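Local coordinates for protein cellulase (PDB 3WX5) that probably hydrolyses internal beta-1,4-glucosidic bonds of cellulose, as a family 12 glycoside hydrolase endoglucanase, at residues S106-T111 / I144-R149; S163-T168 / T193-K198. All coordinates share one frame; numbering follows the deposited sequence.

Contact 1. Residues S106-T111 / I144-R149; sequences SNWRLT and IWLNWR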
loop_
_atom_site.group_PDB
_atom_site.type_symbol
_atom_site.label_atom_id
_atom_site.label_comp_id
_atom_site.label_asym_id
_atom_site.label_seq_id
_atom_site.Cartn_x
_atom_site.Cartn_y
_atom_site.Cartn_z
ATOM N N SER A 106 -1.316 -8.954 -8.123
ATOM C CA SER A 106 -2.441 -8.438 -7.373
ATOM C C SER A 106 -3.493 -7.794 -8.270
ATOM O O SER A 106 -3.173 -7.298 -9.347
ATOM C CB SER A 106 -1.896 -7.481 -6.323
ATOM O OG SER A 106 -2.933 -6.891 -5.578
ATOM N N ASN A 107 -4.761 -7.950 -7.887
ATOM C CA ASN A 107 -5.863 -7.152 -8.412
ATOM C C ASN A 107 -6.311 -6.059 -7.441
ATOM O O ASN A 107 -6.318 -6.269 -6.227
ATOM C CB ASN A 107 -7.089 -8.039 -8.713
ATOM C CG ASN A 107 -6.763 -9.249 -9.558
ATOM O OD1 ASN A 107 -5.755 -9.297 -10.253
ATOM N ND2 ASN A 107 -7.635 -10.256 -9.488
ATOM N N TRP A 108 -6.826 -4.950 -7.978
ATOM C CA TRP A 108 -7.420 -3.910 -7.137
ATOM C C TRP A 108 -8.269 -3.003 -8.014
ATOM O O TRP A 108 -7.927 -2.753 -9.163
ATOM C CB TRP A 108 -6.326 -3.068 -6.457
ATOM C CG TRP A 108 -6.858 -2.123 -5.383
ATOM C CD1 TRP A 108 -7.758 -2.423 -4.377
ATOM C CD2 TRP A 108 -6.432 -0.771 -5.141
ATOM N NE1 TRP A 108 -8.014 -1.290 -3.624
ATOM C CE2 TRP A 108 -7.200 -0.271 -4.062
ATOM C CE3 TRP A 108 -5.496 0.076 -5.757
ATOM C CZ2 TRP A 108 -6.979 0.997 -3.513
ATOM C CZ3 TRP A 108 -5.311 1.361 -5.234
ATOM C CH2 TRP A 108 -6.071 1.816 -4.144
ATOM N N ARG A 109 -9.335 -2.449 -7.443
ATOM C CA ARG A 109 -10.123 -1.436 -8.138
ATOM C C ARG A 109 -10.354 -0.280 -7.171
ATOM O O ARG A 109 -10.659 -0.493 -6.005
ATOM C CB ARG A 109 -11.463 -2.015 -8.582
ATOM C CG ARG A 109 -12.343 -1.023 -9.334
ATOM C CD ARG A 109 -13.560 -1.721 -9.989
ATOM N NE ARG A 109 -14.562 -2.107 -8.996
ATOM C CZ ARG A 109 -15.447 -1.260 -8.470
ATOM N NH1 ARG A 109 -15.445 0.017 -8.828
ATOM N NH2 ARG A 109 -16.310 -1.677 -7.562
ATOM N N LEU A 110 -10.163 0.939 -7.648
ATOM C CA LEU A 110 -10.367 2.090 -6.794
ATOM C C LEU A 110 -11.433 3.001 -7.409
ATOM O O LEU A 110 -11.607 3.064 -8.649
ATOM C CB LEU A 110 -9.049 2.829 -6.589
ATOM C CG LEU A 110 -8.449 3.405 -7.889
ATOM C CD1 LEU A 110 -8.508 4.916 -7.906
ATOM C CD2 LEU A 110 -7.027 2.910 -8.150
ATOM N N THR A 111 -12.148 3.700 -6.544
ATOM C CA THR A 111 -13.081 4.719 -6.997
ATOM C C THR A 111 -12.512 6.077 -6.572
ATOM O O THR A 111 -12.411 6.365 -5.373
ATOM C CB THR A 111 -14.487 4.465 -6.382
ATOM O OG1 THR A 111 -14.914 3.133 -6.723
ATOM C CG2 THR A 111 -15.509 5.485 -6.912
ATOM N N ILE A 144 3.498 1.940 -5.239
ATOM C CA ILE A 144 3.088 1.953 -6.642
ATOM C C ILE A 144 1.859 2.823 -6.723
ATOM O O ILE A 144 0.801 2.433 -6.223
ATOM C CB ILE A 144 2.729 0.559 -7.148
ATOM C CG1 ILE A 144 3.946 -0.368 -7.007
ATOM C CG2 ILE A 144 2.324 0.646 -8.637
ATOM C CD1 ILE A 144 3.653 -1.854 -7.244
ATOM N N TRP A 145 2.029 4.029 -7.270
ATOM C CA TRP A 145 0.965 5.035 -7.266
ATOM C C TRP A 145 0.172 4.895 -8.569
ATOM O O TRP A 145 0.736 5.005 -9.655
ATOM C CB TRP A 145 1.556 6.455 -7.215
ATOM C CG TRP A 145 2.223 6.869 -5.898
ATOM C CD1 TRP A 145 2.864 6.055 -4.986
ATOM C CD2 TRP A 145 2.313 8.205 -5.377
ATOM N NE1 TRP A 145 3.311 6.816 -3.912
ATOM C CE2 TRP A 145 3.028 8.139 -4.156
ATOM C CE3 TRP A 145 1.901 9.464 -5.856
ATOM C CZ2 TRP A 145 3.258 9.269 -3.360
ATOM C CZ3 TRP A 145 2.176 10.611 -5.084
ATOM C CH2 TRP A 145 2.865 10.501 -3.861
ATOM N N LEU A 146 -1.134 4.675 -8.447
ATOM C CA LEU A 146 -1.999 4.416 -9.602
ATOM C C LEU A 146 -2.863 5.613 -9.972
ATOM O O LEU A 146 -3.257 5.777 -11.134
ATOM C CB LEU A 146 -2.911 3.215 -9.320
ATOM C CG LEU A 146 -2.142 1.929 -8.993
ATOM C CD1 LEU A 146 -3.122 0.862 -8.563
ATOM C CD2 LEU A 146 -1.295 1.458 -10.213
ATOM N N ASN A 147 -3.149 6.459 -8.985
ATOM C CA ASN A 147 -4.076 7.578 -9.183
ATOM C C ASN A 147 -3.891 8.558 -8.001
ATOM O O ASN A 147 -3.222 8.241 -7.020
ATOM C CB ASN A 147 -5.533 7.046 -9.255
ATOM C CG ASN A 147 -6.429 7.875 -10.173
ATOM O OD1 ASN A 147 -7.279 7.337 -10.927
ATOM N ND2 ASN A 147 -6.270 9.184 -10.106
ATOM N N TRP A 148 -4.338 9.792 -8.164
ATOM C CA TRP A 148 -4.056 10.840 -7.167
ATOM C C TRP A 148 -4.797 12.111 -7.557
ATOM O O TRP A 148 -5.349 12.202 -8.651
ATOM C CB TRP A 148 -2.547 11.145 -7.108
ATOM C CG TRP A 148 -2.018 11.674 -8.418
ATOM C CD1 TRP A 148 -2.052 12.980 -8.863
ATOM C CD2 TRP A 148 -1.394 10.914 -9.453
ATOM N NE1 TRP A 148 -1.478 13.070 -10.112
ATOM C CE2 TRP A 148 -1.094 11.811 -10.510
ATOM C CE3 TRP A 148 -1.101 9.552 -9.613
ATOM C CZ2 TRP A 148 -0.528 11.386 -11.709
ATOM C CZ3 TRP A 148 -0.555 9.124 -10.816
ATOM C CH2 TRP A 148 -0.286 10.048 -11.857
ATOM N N ARG A 149 -4.797 13.084 -6.649
ATOM C CA ARG A 149 -5.347 14.383 -6.945
ATOM C C ARG A 149 -4.561 15.398 -6.175
ATOM O O ARG A 149 -4.171 15.134 -5.053
ATOM C CB ARG A 149 -6.813 14.443 -6.525
ATOM C CG ARG A 149 -7.442 15.788 -6.828
ATOM C CD ARG A 149 -8.908 15.830 -6.400
ATOM N NE ARG A 149 -9.402 17.208 -6.365
ATOM C CZ ARG A 149 -9.933 17.826 -7.412
ATOM N NH1 ARG A 149 -10.060 17.175 -8.574
ATOM N NH2 ARG A 149 -10.365 19.082 -7.289
#
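Trp-108 and Leu-110 meet Leu-146 and Asn-147 in the layer between the two sheets of the beta-jelly roll, the concanavalin-like sandwich of glycoside hydrolase family 12. Strand 101-111 belongs to one sheet and strand 140-149 to the other. Over these segments they run nearly parallel, 9° apart, with their axes 9.2 Å from each other, so they touch through side chains alone.

The indole of Trp-108 is met at its rim. Leu-146 brings CD1 in near the ring plane, beside the six-membered ring, 3.8 Å from Trp-108 CE3 and only slightly farther from CZ3. CG of Trp-108 lies anti to the backbone N (chi1 -170°), which carries the indole across toward strand 140-149, benzo edge to this methyl group. The pyrrole nitrogen is spoken for: NE1 is hydrogen-bonded to Ser-234 OG, which helps fix how the ring is turned. One face of the indole carries Leu-110 CB, 4.0 Å above the plane and displaced toward the rim, while Phe-223 meets the ring with its plane inclined to it.

Leu-110 sends its two methyl groups to different partners. CG of Leu-110 stands between the backbone N and the carbonyl carbon (chi1 63°), and from there Leu-110 CD2 comes to 4.3 Å from Leu-146 CB, a looser approach. Phe-223 also packs on this leucine.

Leu-146 and Asn-147 can both turn inward, although they are consecutive, because they form a classic beta bulge opposite Ala-120 of strand 117-127. Beyond the bulge Trp-148 points away from strand 101-111 and makes a cation-pi contact with Arg-184. Inside the sandwich, the second methyl of Leu-110 completes the contact, its CD1 lying 3.9 Å from CB of Asn-147.

Contact 2. Residues S163-T168 / T193-K198; sequences SLAGAT and TQLDLK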
loop_
_atom_site.group_PDB
_atom_site.type_symbol
_atom_site.label_atom_id
_atom_site.label_comp_id
_atom_site.label_asym_id
_atom_site.label_seq_id
_atom_site.Cartn_x
_atom_site.Cartn_y
_atom_site.Cartn_z
ATOM N N SER A 163 9.648 1.001 -18.064
ATOM C CA SER A 163 8.531 0.123 -18.490
ATOM C C SER A 163 8.534 -1.130 -17.619
ATOM O O SER A 163 9.535 -1.869 -17.600
ATOM C CB SER A 163 8.679 -0.297 -19.949
ATOM O OG SER A 163 7.566 -1.121 -20.331
ATOM N N LEU A 164 7.454 -1.321 -16.867
ATOM C CA LEU A 164 7.307 -2.500 -15.980
ATOM C C LEU A 164 5.861 -2.925 -15.956
ATOM O O LEU A 164 4.967 -2.084 -15.964
ATOM C CB LEU A 164 7.730 -2.153 -14.548
ATOM C CG LEU A 164 9.209 -1.834 -14.275
ATOM C CD1 LEU A 164 9.359 -1.274 -12.827
ATOM C CD2 LEU A 164 10.083 -3.100 -14.503
ATOM N N ALA A 165 5.638 -4.234 -16.003
ATOM C CA ALA A 165 4.331 -4.826 -15.670
ATOM C C ALA A 165 3.243 -4.361 -16.628
ATOM O O ALA A 165 2.070 -4.313 -16.257
ATOM C CB ALA A 165 3.927 -4.491 -14.205
ATOM N N GLY A 166 3.644 -3.914 -17.817
ATOM C CA GLY A 166 2.661 -3.607 -18.850
ATOM C C GLY A 166 2.332 -2.128 -18.931
ATOM O O GLY A 166 1.373 -1.743 -19.589
ATOM N N ALA A 167 3.097 -1.301 -18.215
ATOM C CA ALA A 167 2.876 0.144 -18.206
ATOM C C ALA A 167 4.185 0.860 -17.951
ATOM O O ALA A 167 5.230 0.218 -17.894
ATOM C CB ALA A 167 1.834 0.519 -17.139
ATOM N N THR A 168 4.119 2.195 -17.925
ATOM C CA THR A 168 5.270 3.065 -17.761
ATOM C C THR A 168 5.156 3.806 -16.425
ATOM O O THR A 168 4.048 4.233 -16.049
ATOM C CB THR A 168 5.300 4.086 -18.960
ATOM O OG1 THR A 168 5.576 3.316 -20.145
ATOM C CG2 THR A 168 6.425 5.065 -18.798
ATOM N N THR A 193 -5.401 -5.430 -13.015
ATOM C CA THR A 193 -5.728 -6.851 -13.055
ATOM C C THR A 193 -4.440 -7.639 -13.256
ATOM O O THR A 193 -3.706 -7.412 -14.242
ATOM C CB THR A 193 -6.692 -7.147 -14.232
ATOM O OG1 THR A 193 -7.866 -6.348 -14.061
ATOM C CG2 THR A 193 -7.085 -8.629 -14.244
ATOM N N GLN A 194 -4.134 -8.484 -12.271
ATOM C CA GLN A 194 -2.923 -9.288 -12.259
ATOM C C GLN A 194 -1.682 -8.420 -12.461
ATOM O O GLN A 194 -0.764 -8.760 -13.240
ATOM C CB GLN A 194 -3.018 -10.399 -13.327
ATOM C CG GLN A 194 -4.222 -11.352 -13.081
ATOM C CD GLN A 194 -4.508 -12.283 -14.256
ATOM O OE1 GLN A 194 -5.652 -12.421 -14.688
ATOM N NE2 GLN A 194 -3.471 -12.851 -14.815
ATOM N N LEU A 195 -1.600 -7.357 -11.666
ATOM C CA LEU A 195 -0.445 -6.478 -11.721
ATOM C C LEU A 195 0.741 -7.252 -11.220
ATOM O O LEU A 195 0.656 -7.901 -10.164
ATOM C CB LEU A 195 -0.665 -5.232 -10.853
ATOM C CG LEU A 195 0.464 -4.195 -10.951
ATOM C CD1 LEU A 195 0.550 -3.551 -12.381
ATOM C CD2 LEU A 195 0.256 -3.133 -9.902
ATOM N N ASP A 196 1.824 -7.256 -12.001
ATOM C CA ASP A 196 3.018 -8.006 -11.626
ATOM C C ASP A 196 3.858 -7.230 -10.607
ATOM O O ASP A 196 4.697 -6.406 -10.983
ATOM C CB ASP A 196 3.843 -8.333 -12.874
ATOM C CG ASP A 196 5.073 -9.166 -12.571
ATOM O OD1 ASP A 196 5.381 -9.436 -11.382
ATOM O OD2 ASP A 196 5.732 -9.584 -13.549
ATOM N N LEU A 197 3.590 -7.448 -9.321
ATOM C CA LEU A 197 4.314 -6.728 -8.265
ATOM C C LEU A 197 5.815 -7.115 -8.253
ATOM O O LEU A 197 6.653 -6.302 -7.856
ATOM C CB LEU A 197 3.695 -7.006 -6.883
ATOM C CG LEU A 197 2.215 -6.598 -6.745
ATOM C CD1 LEU A 197 1.697 -6.783 -5.328
ATOM C CD2 LEU A 197 2.013 -5.140 -7.234
ATOM N N LYS A 198 6.139 -8.355 -8.622
ATOM C CA LYS A 198 7.542 -8.809 -8.598
ATOM C C LYS A 198 8.381 -7.978 -9.582
ATOM O O LYS A 198 9.553 -7.724 -9.344
ATOM C CB LYS A 198 7.615 -10.299 -8.980
ATOM C CG LYS A 198 8.993 -10.967 -8.834
ATOM C CD LYS A 198 9.489 -10.903 -7.396
ATOM C CE LYS A 198 10.855 -11.588 -7.166
ATOM N NZ LYS A 198 11.573 -12.119 -8.378
HETATM O O HOH W 1 1.253 -6.606 -14.849
#
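Apolar contact is centred on one methyl group, CB of Ala-165, at the tip of the hairpin joining strands 157-164 and 167-175. Leu-195 CD1 lies 4.0 Å from Ala-165 CB. The leucine's CG is anti to the backbone N (chi1 -175°), which carries the isobutyl end toward the hairpin although its CB points neither toward the hairpin nor away from it. Asp-196 adds its CB and its backbone: the carbonyl O of Asp-196 comes to 3.8 Å from Ala-165 CB. Phe-200 of helix 197-206 also packs on this alanine.

The polar link is made by water. A water lies 2.8 Å from Ala-165 O, to which it can donate, and accepts from Asp-196 N at 3.0 Å, bridging the two backbones where they do not bond directly.

Backbone bonds within the hairpin hold its tip in shape. Leu-164 N reaches Ala-167 O at 2.9 Å, and Ala-167 N returns the bond to Leu-164 O. Ala-165 and Gly-166 both have positive phi, as a type I' turn requires.

On the other segment, Asp-196 uses its carboxylate for the helix: OD1 accepts from Ala-199 N. Thus a type I' beta-hairpin turn leans on an N-capped strand-to-helix junction, where strand 191-196 passes into the helix of this family 12 jelly roll.

The centres of the two contacts lie about 13 Å apart, in series along the chain: contact 1 closes at residue 149 before contact 2 opens at 163. Contact 1 sits in the buried interior between the sheets, whereas contact 2 is nearer the periphery, its centre about 15 Å from the centre of the chain, against 9 Å for contact 1. Strands 101-111 and 191-196 are antiparallel neighbours in one sheet, and there the contacts join: Ser-106 O lies 2.8 Å from Leu-195 N, a probable hydrogen bond. In contact 1 this sheet meets strand 140-149 of the other; in contact 2 its edge strand 191-196 meets the turn of a hairpin from that other sheet, so the two layers touch both in the interior and near the edge.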